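Local coordinates for protein female germline-specific tumor suppressor gld-1 (Caenorhabditis elegans, PDB 3K6T) that binds the 5'-UACUCAU-3' consensus in mRNAs, represses glp-1 translation in the embryo, and homodimerizes through its Qua1 domain, at residues 13-17 and 31-35. Sequence-based numbering, arbitrary orientation.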
loop_
_atom_site.group_PDB
_atom_site.type_symbol
_atom_site.label_atom_id
_atom_site.label_comp_id
_atom_site.label_asym_id
_atom_site.label_seq_id
_atom_site.Cartn_x
_atom_site.Cartn_y
_atom_site.Cartn_z
ATOM N N LEU A 13 2.649 -8.501 -5.500
ATOM C CA LEU A 13 2.771 -7.043 -5.414
ATOM C C LEU A 13 3.471 -6.493 -6.643
ATOM O O LEU A 13 3.051 -5.490 -7.225
ATOM C CB LEU A 13 3.553 -6.635 -4.162
ATOM C CG LEU A 13 2.984 -7.042 -2.805
ATOM C CD1 LEU A 13 4.000 -6.702 -1.728
ATOM C CD2 LEU A 13 1.645 -6.362 -2.528
ATOM N N VAL A 14 4.550 -7.157 -7.036
ATOM C CA VAL A 14 5.317 -6.725 -8.193
ATOM C C VAL A 14 4.479 -6.812 -9.460
ATOM O O VAL A 14 4.534 -5.926 -10.311
ATOM C CB VAL A 14 6.620 -7.550 -8.357
ATOM C CG1 VAL A 14 7.288 -7.233 -9.684
ATOM C CG2 VAL A 14 7.575 -7.282 -7.184
ATOM N N LYS A 15 3.702 -7.878 -9.598
ATOM C CA LYS A 15 2.797 -7.970 -10.738
ATOM C C LYS A 15 1.782 -6.817 -10.733
ATOM O O LYS A 15 1.469 -6.257 -11.783
ATOM C CB LYS A 15 2.067 -9.317 -10.759
ATOM C CG LYS A 15 1.478 -9.670 -12.113
ATOM C CD LYS A 15 0.341 -10.682 -12.002
ATOM C CE LYS A 15 -0.345 -10.899 -13.350
ATOM N NZ LYS A 15 -1.651 -11.614 -13.226
ATOM N N GLU A 16 1.264 -6.466 -9.557
ATOM C CA GLU A 16 0.288 -5.372 -9.467
ATOM C C GLU A 16 0.949 -4.042 -9.823
ATOM O O GLU A 16 0.343 -3.194 -10.477
ATOM C CB GLU A 16 -0.369 -5.314 -8.079
ATOM C CG GLU A 16 -1.327 -6.480 -7.821
ATOM C CD GLU A 16 -2.172 -6.317 -6.569
ATOM O OE1 GLU A 16 -2.357 -5.171 -6.102
ATOM O OE2 GLU A 16 -2.664 -7.347 -6.060
ATOM N N LYS A 17 2.206 -3.885 -9.412
ATOM C CA LYS A 17 2.991 -2.686 -9.725
ATOM C C LYS A 17 3.184 -2.523 -11.232
ATOM O O LYS A 17 3.119 -1.412 -11.763
ATOM C CB LYS A 17 4.347 -2.746 -9.016
ATOM C CG LYS A 17 5.306 -1.596 -9.334
ATOM C CD LYS A 17 6.582 -1.711 -8.493
ATOM C CE LYS A 17 7.672 -0.750 -8.967
ATOM N NZ LYS A 17 7.242 0.673 -8.874
ATOM N N GLU A 31 0.521 4.065 -5.762
ATOM C CA GLU A 31 1.882 3.688 -6.154
ATOM C C GLU A 31 2.858 3.772 -4.975
ATOM O O GLU A 31 3.691 2.886 -4.792
ATOM C CB GLU A 31 2.381 4.541 -7.324
ATOM C CG GLU A 31 3.837 4.266 -7.716
ATOM C CD GLU A 31 4.022 2.926 -8.408
ATOM O OE1 GLU A 31 3.040 2.397 -8.980
ATOM O OE2 GLU A 31 5.157 2.407 -8.387
ATOM N N ARG A 32 2.753 4.837 -4.184
ATOM C CA ARG A 32 3.608 5.002 -3.006
ATOM C C ARG A 32 3.359 3.911 -1.958
ATOM O O ARG A 32 4.305 3.335 -1.414
ATOM C CB ARG A 32 3.395 6.384 -2.374
ATOM C CG ARG A 32 4.221 6.637 -1.129
ATOM C CD ARG A 32 4.053 8.074 -0.674
ATOM N NE ARG A 32 2.639 8.429 -0.629
ATOM C CZ ARG A 32 1.833 8.141 0.385
ATOM N NH1 ARG A 32 2.308 7.510 1.451
ATOM N NH2 ARG A 32 0.554 8.491 0.340
ATOM N N LEU A 33 2.086 3.643 -1.665
ATOM C CA LEU A 33 1.722 2.620 -0.687
ATOM C C LEU A 33 2.252 1.255 -1.123
ATOM O O LEU A 33 2.758 0.477 -0.314
ATOM C CB LEU A 33 0.201 2.574 -0.493
ATOM C CG LEU A 33 -0.419 3.841 0.119
ATOM C CD1 LEU A 33 -1.950 3.814 0.076
ATOM C CD2 LEU A 33 0.097 4.045 1.542
ATOM N N LEU A 34 2.146 0.985 -2.416
ATOM C CA LEU A 34 2.580 -0.279 -2.983
ATOM C C LEU A 34 4.102 -0.414 -2.939
ATOM O O LEU A 34 4.614 -1.465 -2.576
ATOM C CB LEU A 34 2.057 -0.430 -4.421
ATOM C CG LEU A 34 2.541 -1.652 -5.213
ATOM C CD1 LEU A 34 2.222 -2.966 -4.485
ATOM C CD2 LEU A 34 1.931 -1.648 -6.622
ATOM N N ASP A 35 4.818 0.643 -3.310
ATOM C CA ASP A 35 6.288 0.655 -3.177
ATOM C C ASP A 35 6.738 0.465 -1.723
ATOM O O ASP A 35 7.699 -0.259 -1.454
ATOM C CB ASP A 35 6.889 1.958 -3.725
ATOM C CG ASP A 35 6.887 2.011 -5.235
ATOM O OD1 ASP A 35 6.744 0.938 -5.854
ATOM O OD2 ASP A 35 7.032 3.119 -5.801
HETATM O O HOH W 1 3.697 1.227 -11.337
#
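Lys17 and Leu34 mark the nearest backbone approach between 13-17 of helix 7-20 and 31-35 of helix 28-49, their CA atoms 7.2 Å apart; the two segments run antiparallel, their axes 155° apart in direction and 10.6 Å apart at closest approach. Leu34 fills the gap. Its CG stands anti to the backbone N (chi1 174°), which carries it across to the facing helix, and the branch there spreads the two methyls over different turns: CD2 presses on the backbone of Lys17, 3.4 Å from its CA, while CD1 lies 3.9 Å from CB of Leu13, the two leucines sliding past each other in opposite directions. Beside this apolar contact Lys17 stretches out through three extended torsions, then bends at the last (chi4 61°), bringing NZ between two acids one helical turn apart. NZ meets OE2 of Glu31 at 2.8 Å, nearly in line with the C-O bond, and OD1 of Asp35 at 3.1 Å through the syn lone pair. The other Glu31 oxygen is used too: a water gives one hydrogen to OE1 and one to Lys17 O, so the carboxylate is tied to both the ammonium and the backbone of the same lysine. Without the ammonium, as with an alanine here, Glu31 and Asp35 would probably be left as neighbouring negative charges lacking their shared counterion. On the subunit-facing side, Glu16 accepts hydrogen bonds from the backbone N atoms of Asn29 and Val30 of the second subunit, and Leu13 also packs on that Asn29. The contact thus joins the two helices of the Qua1 helix-turn-helix in two ways: Leu13 and Leu34 meet in the buried interior, and at the partly exposed margin one ammonium is shared by two carboxylates, probably balancing much of their charge.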